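Local coordinates for mannosylglycerate hydrolase MGH1-like glycoside hydrolase domain-containing protein (Thermus thermophilus HB8, PDB 4WVA) that hydrolyses mannosylglycerate, a solute made by thermophiles under osmotic stress, to mannose and glycerate, and also splits glucosylglycerate, at residues Arg121-Ala124 with Arg125-Arg129; Tyr130-Pro133 with Lys134-Phe138; Asp258-Glu261 with Ile262-Trp265. All blocks are in the same frame, centred on the assembly; numbering follows the deposited sequence.

Contact 1. Residues Arg121-Ala124 with Arg125-Arg129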
loop_
_atom_site.group_PDB
_atom_site.type_symbol
_atom_site.label_atom_id
_atom_site.label_comp_id
_atom_site.label_asym_id
_atom_site.label_seq_id
_atom_site.Cartn_x
_atom_site.Cartn_y
_atom_site.Cartn_z
ATOM N N ARG A 121 22.181 -18.915 18.019
ATOM C CA ARG A 121 22.216 -18.347 16.679
ATOM C C ARG A 121 22.768 -19.321 15.650
ATOM O O ARG A 121 22.357 -19.313 14.487
ATOM C CB ARG A 121 23.016 -17.053 16.662
ATOM C CG ARG A 121 22.522 -16.006 17.656
ATOM C CD ARG A 121 21.011 -15.816 17.604
ATOM N NE ARG A 121 20.594 -15.525 16.230
ATOM C CZ ARG A 121 19.397 -15.774 15.698
ATOM N NH1 ARG A 121 19.167 -15.442 14.431
ATOM N NH2 ARG A 121 18.433 -16.329 16.396
ATOM N N ASP A 122 23.713 -20.158 16.062
ATOM C CA ASP A 122 24.244 -21.144 15.131
ATOM C C ASP A 122 23.146 -22.137 14.749
ATOM O O ASP A 122 23.030 -22.528 13.586
ATOM C CB ASP A 122 25.455 -21.860 15.731
ATOM C CG ASP A 122 26.629 -20.936 15.921
ATOM O OD1 ASP A 122 27.285 -21.031 16.976
ATOM O OD2 ASP A 122 26.886 -20.096 15.037
ATOM N N ARG A 123 22.340 -22.548 15.720
ATOM C CA ARG A 123 21.241 -23.469 15.439
ATOM C C ARG A 123 20.212 -22.785 14.556
ATOM O O ARG A 123 19.726 -23.370 13.592
ATOM C CB ARG A 123 20.547 -23.941 16.711
ATOM C CG ARG A 123 19.262 -24.715 16.425
ATOM C CD ARG A 123 18.670 -25.323 17.668
ATOM N NE ARG A 123 18.349 -24.307 18.655
ATOM C CZ ARG A 123 18.406 -24.466 19.969
ATOM N NH1 ARG A 123 18.799 -25.630 20.510
ATOM N NH2 ARG A 123 18.102 -23.451 20.758
ATOM N N ALA A 124 19.876 -21.546 14.890
ATOM C CA ALA A 124 18.909 -20.795 14.080
ATOM C C ALA A 124 19.320 -20.752 12.612
ATOM O O ALA A 124 18.497 -20.976 11.715
ATOM C CB ALA A 124 18.733 -19.390 14.622
ATOM N N ARG A 125 20.589 -20.441 12.352
ATOM C CA ARG A 125 21.068 -20.349 10.981
ATOM C C ARG A 125 21.015 -21.714 10.308
ATOM O O ARG A 125 20.603 -21.821 9.155
ATOM C CB ARG A 125 22.481 -19.752 10.919
ATOM C CG ARG A 125 22.501 -18.247 11.174
ATOM C CD ARG A 125 23.873 -17.633 10.911
ATOM N NE ARG A 125 24.816 -17.974 11.971
ATOM C CZ ARG A 125 25.081 -17.230 13.047
ATOM N NH1 ARG A 125 24.501 -16.044 13.244
ATOM N NH2 ARG A 125 25.958 -17.680 13.935
ATOM N N GLU A 126 21.426 -22.761 11.025
ATOM C CA GLU A 126 21.399 -24.106 10.447
ATOM C C GLU A 126 19.979 -24.534 10.090
ATOM O O GLU A 126 19.736 -25.042 8.990
ATOM C CB GLU A 126 22.068 -25.152 11.357
ATOM C CG GLU A 126 22.237 -26.497 10.658
ATOM C CD GLU A 126 22.839 -27.599 11.520
ATOM O OE1 GLU A 126 22.822 -27.500 12.766
ATOM O OE2 GLU A 126 23.318 -28.593 10.928
ATOM N N ARG A 127 19.032 -24.298 10.995
ATOM C CA ARG A 127 17.655 -24.746 10.761
ATOM C C ARG A 127 16.980 -23.922 9.654
ATOM O O ARG A 127 16.283 -24.473 8.809
ATOM C CB ARG A 127 16.831 -24.670 12.035
ATOM C CG ARG A 127 17.349 -25.530 13.174
ATOM C CD ARG A 127 17.076 -27.010 12.998
ATOM N NE ARG A 127 17.683 -27.723 14.117
ATOM C CZ ARG A 127 18.985 -27.986 14.214
ATOM N NH1 ARG A 127 19.815 -27.683 13.224
ATOM N NH2 ARG A 127 19.466 -28.568 15.298
ATOM N N ALA A 128 17.180 -22.611 9.677
ATOM C CA ALA A 128 16.558 -21.744 8.664
ATOM C C ALA A 128 17.122 -21.997 7.276
ATOM O O ALA A 128 16.377 -22.020 6.309
ATOM C CB ALA A 128 16.705 -20.280 9.030
ATOM N N ARG A 129 18.427 -22.203 7.159
ATOM C CA ARG A 129 19.001 -22.518 5.860
ATOM C C ARG A 129 18.459 -23.826 5.313
ATOM O O ARG A 129 18.290 -23.969 4.102
ATOM C CB ARG A 129 20.525 -22.546 5.906
ATOM C CG ARG A 129 21.084 -21.142 5.951
ATOM C CD ARG A 129 22.581 -21.038 5.737
ATOM N NE ARG A 129 22.997 -19.693 6.141
ATOM C CZ ARG A 129 22.829 -18.573 5.426
ATOM N NH1 ARG A 129 22.284 -18.579 4.195
ATOM N NH2 ARG A 129 23.235 -17.423 5.949
HETATM O O HOH W 1 21.629 -15.632 12.729
HETATM O O HOH W 2 26.406 -20.150 11.783
#

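Contact 2. Residues Tyr130-Pro133 with Lys134-Phe138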
loop_
_atom_site.group_PDB
_atom_site.type_symbol
_atom_site.label_atom_id
_atom_site.label_comp_id
_atom_site.label_asym_id
_atom_site.label_seq_id
_atom_site.Cartn_x
_atom_site.Cartn_y
_atom_site.Cartn_z
ATOM N N TYR A 130 18.185 -24.771 6.204
ATOM C CA TYR A 130 17.655 -26.066 5.820
ATOM C C TYR A 130 16.207 -25.946 5.342
ATOM O O TYR A 130 15.844 -26.491 4.303
ATOM C CB TYR A 130 17.782 -27.049 6.993
ATOM C CG TYR A 130 17.298 -28.448 6.687
ATOM C CD1 TYR A 130 18.066 -29.318 5.931
ATOM C CD2 TYR A 130 16.078 -28.896 7.151
ATOM C CE1 TYR A 130 17.633 -30.604 5.667
ATOM C CE2 TYR A 130 15.627 -30.177 6.883
ATOM C CZ TYR A 130 16.415 -31.023 6.119
ATOM O OH TYR A 130 15.992 -32.301 5.864
ATOM N N LEU A 131 15.396 -25.204 6.088
ATOM C CA LEU A 131 13.980 -25.080 5.776
ATOM C C LEU A 131 13.665 -24.097 4.637
ATOM O O LEU A 131 12.644 -24.252 3.965
ATOM C CB LEU A 131 13.199 -24.678 7.037
ATOM C CG LEU A 131 13.059 -25.802 8.070
ATOM C CD1 LEU A 131 12.417 -25.258 9.334
ATOM C CD2 LEU A 131 12.264 -26.967 7.505
ATOM N N PHE A 132 14.504 -23.079 4.425
ATOM C CA PHE A 132 14.153 -22.034 3.481
ATOM C C PHE A 132 13.796 -22.561 2.067
ATOM O O PHE A 132 12.751 -22.196 1.518
ATOM C CB PHE A 132 15.245 -20.964 3.381
ATOM C CG PHE A 132 14.934 -19.918 2.360
ATOM C CD1 PHE A 132 14.052 -18.895 2.648
ATOM C CD2 PHE A 132 15.472 -19.998 1.088
ATOM C CE1 PHE A 132 13.733 -17.950 1.688
ATOM C CE2 PHE A 132 15.159 -19.067 0.116
ATOM C CZ PHE A 132 14.278 -18.041 0.419
ATOM N N PRO A 133 14.661 -23.403 1.467
ATOM C CA PRO A 133 14.318 -23.878 0.111
ATOM C C PRO A 133 13.084 -24.789 0.084
ATOM O O PRO A 133 12.365 -24.846 -0.912
ATOM C CB PRO A 133 15.571 -24.633 -0.346
ATOM C CG PRO A 133 16.355 -24.899 0.871
ATOM C CD PRO A 133 15.952 -23.925 1.939
ATOM N N LYS A 134 12.806 -25.450 1.199
ATOM C CA LYS A 134 11.603 -26.261 1.335
ATOM C C LYS A 134 10.327 -25.407 1.411
ATOM O O LYS A 134 9.336 -25.701 0.752
ATOM C CB LYS A 134 11.734 -27.169 2.562
ATOM C CG LYS A 134 12.931 -28.104 2.470
ATOM C CD LYS A 134 12.957 -29.106 3.604
ATOM C CE LYS A 134 14.190 -29.990 3.542
ATOM N NZ LYS A 134 14.197 -30.819 2.308
ATOM N N LEU A 135 10.357 -24.353 2.230
ATOM C CA LEU A 135 9.273 -23.378 2.259
ATOM C C LEU A 135 9.039 -22.766 0.872
ATOM O O LEU A 135 7.906 -22.651 0.395
ATOM C CB LEU A 135 9.625 -22.245 3.231
ATOM C CG LEU A 135 9.546 -22.575 4.718
ATOM C CD1 LEU A 135 10.313 -21.573 5.553
ATOM C CD2 LEU A 135 8.080 -22.573 5.130
ATOM N N LEU A 136 10.125 -22.364 0.234
ATOM C CA LEU A 136 10.048 -21.729 -1.073
ATOM C C LEU A 136 9.387 -22.680 -2.083
ATOM O O LEU A 136 8.564 -22.265 -2.894
ATOM C CB LEU A 136 11.449 -21.323 -1.527
ATOM C CG LEU A 136 11.578 -20.535 -2.821
ATOM C CD1 LEU A 136 10.962 -19.157 -2.680
ATOM C CD2 LEU A 136 13.045 -20.433 -3.203
ATOM N N ALA A 137 9.747 -23.961 -2.018
ATOM C CA ALA A 137 9.181 -24.957 -2.930
ATOM C C ALA A 137 7.694 -25.176 -2.679
ATOM O O ALA A 137 6.925 -25.410 -3.611
ATOM C CB ALA A 137 9.947 -26.271 -2.823
ATOM N N PHE A 138 7.273 -25.090 -1.413
ATOM C CA PHE A 138 5.872 -25.196 -1.071
ATOM C C PHE A 138 5.084 -23.991 -1.627
ATOM O O PHE A 138 4.034 -24.156 -2.250
ATOM C CB PHE A 138 5.715 -25.330 0.458
ATOM C CG PHE A 138 4.290 -25.324 0.959
ATOM C CD1 PHE A 138 3.240 -25.880 0.226
ATOM C CD2 PHE A 138 4.001 -24.792 2.211
ATOM C CE1 PHE A 138 1.952 -25.888 0.701
ATOM C CE2 PHE A 138 2.712 -24.811 2.701
ATOM C CZ PHE A 138 1.683 -25.351 1.951
HETATM O O HOH W 3 16.331 -32.498 3.062
#

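Contact 3. Residues Asp258-Glu261 with Ile262-Trp265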
loop_
_atom_site.group_PDB
_atom_site.type_symbol
_atom_site.label_atom_id
_atom_site.label_comp_id
_atom_site.label_asym_id
_atom_site.label_seq_id
_atom_site.Cartn_x
_atom_site.Cartn_y
_atom_site.Cartn_z
ATOM N N ASP A 258 18.043 -14.801 -3.067
ATOM C CA ASP A 258 17.398 -13.849 -3.985
ATOM C C ASP A 258 15.878 -14.002 -3.804
ATOM O O ASP A 258 15.345 -15.069 -4.037
ATOM C CB ASP A 258 17.841 -14.128 -5.437
ATOM C CG ASP A 258 17.218 -13.177 -6.448
ATOM O OD1 ASP A 258 17.937 -12.597 -7.314
ATOM O OD2 ASP A 258 15.994 -13.006 -6.400
ATOM N N PRO A 259 15.181 -12.939 -3.351
ATOM C CA PRO A 259 13.742 -13.047 -3.112
ATOM C C PRO A 259 12.860 -12.486 -4.233
ATOM O O PRO A 259 11.694 -12.198 -3.992
ATOM C CB PRO A 259 13.542 -12.182 -1.851
ATOM C CG PRO A 259 14.665 -11.207 -1.871
ATOM C CD PRO A 259 15.683 -11.629 -2.900
ATOM N N TYR A 260 13.403 -12.322 -5.442
ATOM C CA TYR A 260 12.686 -11.635 -6.521
ATOM C C TYR A 260 11.338 -12.318 -6.764
ATOM O O TYR A 260 10.325 -11.635 -6.912
ATOM C CB TYR A 260 13.547 -11.635 -7.802
ATOM C CG TYR A 260 13.167 -10.654 -8.886
ATOM C CD1 TYR A 260 12.593 -11.094 -10.084
ATOM C CD2 TYR A 260 13.454 -9.300 -8.762
ATOM C CE1 TYR A 260 12.286 -10.202 -11.102
ATOM C CE2 TYR A 260 13.153 -8.406 -9.774
ATOM C CZ TYR A 260 12.568 -8.860 -10.941
ATOM O OH TYR A 260 12.261 -7.962 -11.947
ATOM N N GLU A 261 11.348 -13.647 -6.764
ATOM C CA GLU A 261 10.155 -14.480 -6.983
ATOM C C GLU A 261 9.086 -14.190 -5.918
ATOM O O GLU A 261 7.909 -13.993 -6.210
ATOM C CB GLU A 261 10.553 -15.942 -6.927
ATOM C CG GLU A 261 9.494 -16.918 -7.415
ATOM C CD GLU A 261 9.985 -18.352 -7.497
ATOM O OE1 GLU A 261 9.233 -19.201 -8.020
ATOM O OE2 GLU A 261 11.102 -18.664 -7.026
ATOM N N ILE A 262 9.541 -14.149 -4.678
ATOM C CA ILE A 262 8.661 -13.905 -3.528
ATOM C C ILE A 262 8.059 -12.492 -3.595
ATOM O O ILE A 262 6.895 -12.285 -3.267
ATOM C CB ILE A 262 9.428 -14.070 -2.202
ATOM C CG1 ILE A 262 10.100 -15.441 -2.099
ATOM C CG2 ILE A 262 8.478 -13.902 -1.020
ATOM C CD1 ILE A 262 11.166 -15.500 -1.022
ATOM N N GLU A 263 8.854 -11.513 -4.033
ATOM C CA GLU A 263 8.356 -10.156 -4.172
ATOM C C GLU A 263 7.133 -10.104 -5.106
ATOM O O GLU A 263 6.169 -9.393 -4.829
ATOM C CB GLU A 263 9.445 -9.216 -4.700
ATOM C CG GLU A 263 10.646 -9.047 -3.777
ATOM C CD GLU A 263 11.878 -8.546 -4.503
ATOM O OE1 GLU A 263 11.748 -7.959 -5.600
ATOM O OE2 GLU A 263 12.983 -8.755 -3.981
ATOM N N GLU A 264 7.183 -10.853 -6.200
ATOM C CA GLU A 264 6.043 -10.895 -7.121
ATOM C C GLU A 264 4.818 -11.487 -6.441
ATOM O O GLU A 264 3.714 -10.956 -6.588
ATOM C CB GLU A 264 6.375 -11.669 -8.395
ATOM C CG GLU A 264 7.728 -11.292 -8.972
ATOM C CD GLU A 264 7.815 -11.385 -10.478
ATOM O OE1 GLU A 264 6.942 -12.033 -11.100
ATOM O OE2 GLU A 264 8.773 -10.791 -11.031
ATOM N N TRP A 265 5.006 -12.543 -5.649
ATOM C CA TRP A 265 3.874 -13.133 -4.940
ATOM C C TRP A 265 3.251 -12.118 -3.985
ATOM O O TRP A 265 2.021 -12.034 -3.836
ATOM C CB TRP A 265 4.272 -14.377 -4.136
ATOM C CG TRP A 265 4.880 -15.490 -4.954
ATOM C CD1 TRP A 265 4.667 -15.762 -6.268
ATOM C CD2 TRP A 265 5.772 -16.506 -4.475
ATOM N NE1 TRP A 265 5.373 -16.878 -6.643
ATOM C CE2 TRP A 265 6.061 -17.354 -5.561
ATOM C CE3 TRP A 265 6.353 -16.784 -3.236
ATOM C CZ2 TRP A 265 6.929 -18.439 -5.447
ATOM C CZ3 TRP A 265 7.201 -17.865 -3.128
ATOM C CH2 TRP A 265 7.483 -18.677 -4.231
HETATM O O HOH W 4 6.594 -18.485 -8.852
#

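Contact 1. Residues Arg121-Ala124 with Arg125-Arg129
R123 and R127 lie one helical turn apart, and their side chains pack by hydrocarbon against flat face: CG of R123 sits over the centre of the R127 guanidinium, 4.0 Å from CZ of R127. R127 reaches this position by bending at its second torsion (chi2 -75°). The packing is close where the helix meets its neighbours: both arginines rest on W52 of helix 48-62, while on another face the buried A124 and A128 press on Y115 of helix 107-117.

Around the exposed D122 the contact is looser and runs partly through water. NH2 of R125 reaches OD2 of D122 at 2.8 Å in a salt bridge that is bent at the hydrogen (133°) and enters from above the carboxylate plane. A water in the plane of the same guanidinium accepts a hydrogen bond from NE of R125 at 2.7 Å and donates one to OD2 of D122, while O of R121 lies over one guanidinium face and NH1 of R125 bonds the O of A291 of the second subunit.

R127 NH1 bonds OE1 of E126 at 3.0 Å and its NH2 pairs with E49; R123 pairs with D118; R121 bonds the backbone O of D118 through NH2 and pairs through NE with E293 of the second subunit. Such matching probably offsets much of the repulsion among four arginines within two helical turns, and it carries the charge network into the subunit interface.

Contact 2. Residues Tyr130-Pro133 with Lys134-Phe138
The methylene next to the amine of K134 lies on the ring of Y130: CE of K134 stands 3.9 Å from the centroid of the Y130 ring, 27° off the normal, a CH-pi contact over the face. A last bend in the lysine (chi4 -64°) then turns NZ to the phenol end, where one water accepts from K134 NZ at 2.8 Å and donates to Y130 OH at 2.8 Å. Replacing K134 with a serine would probably strip the aliphatic cover from this face of Y130 and leave the bridging water without its ammonium partner. Toward helix 235-254, CD2 of L136 meets CE2 of F132 obliquely at 4.2 Å; toward helices 48-62 and 107-117, CD1 of L135 comes within 4.5 Å of CB of L131.

All of these pairs are spaced four residues apart on helix 121-146, one of the long helices of the (alpha/alpha)6 barrel of this GH63 enzyme. P133 interrupts its regularity, for its N has no hydrogen to give the preceding turn and the helix kinks there. The regular bonding is taken up again at L135, whose N reaches L131 O at 2.9 Å, and A137 N meets P133 O at 3.0 Å.

Further out, D60 hydrogen-bonds the Y130 hydroxyl and F59 of helix 48-62 backs L131, K134 and L135. L248 of helix 235-254 touches both F132 and L135. The side chain of L135 is about 8 Å from that of L33, a residue that probably binds substrate.

Contact 3. Residues Asp258-Glu261 with Ile262-Trp265
The shortest direct polar bond between the two segments runs from E263 N to P259 O, 2.9 Å, and the side chain of E263 curls back over the same carbonyl. With chi1 at -64°, CG of E263 lies 3.3 Å from P259 O, and OE2 of E263 comes against CG of the P259 ring at 3.6 Å. OE1 of E263 forms a salt bridge with R268 of the second subunit. Next to it, the Y260 ring meets OE1 of E263 and OE2 of E264 obliquely.

This is the start of helix 260-275, and it carries a recognisable opening. P259 occupies the N-cap position, and OD2 of D258 accepts from Y260 N at 2.8 Å, closing an Asx turn that ties down an N-H of the first turn. D258 also forms a salt bridge with R150 of the second subunit, whose guanidinium makes a cation-pi contact with Y260.

On another side of the helix W265 leans over the preceding turn. The carbonyl O of E261 lies 3.5 Å above one indole face, and the extended E261 side chain crosses the indole at a slant, its CG 3.6 Å from CZ2 of W265. In the plane of the indole a water accepts from W265 NE1 at 3.0 Å and donates to E261 OE1. The other carboxylate oxygen of E261 pairs with R140 of helix 121-146, and Y143 of that helix stacks on the W265 ring.

In the fold
Followed from the N terminus, the three contacts come in series; none nests in or crosses another, and each closes just a turn or two of helix. Contacts 1 and 2 adjoin on helix 121-146, their centres 14 Å apart, the first at its charged N-terminal end, the second further along its length. Contact 3 opens helix 260-275, far later in the chain, yet returns to contact 2: CD1 of L136 packs on CH2 of W265 at 3.8 Å, and F132 reaches I262. Helices 121-146 and 260-275 are thereby joined. Contacts 1 and 3 do not touch, their nearest atoms about 9 Å apart, though both meet the second subunit, and contact 3 the third as well.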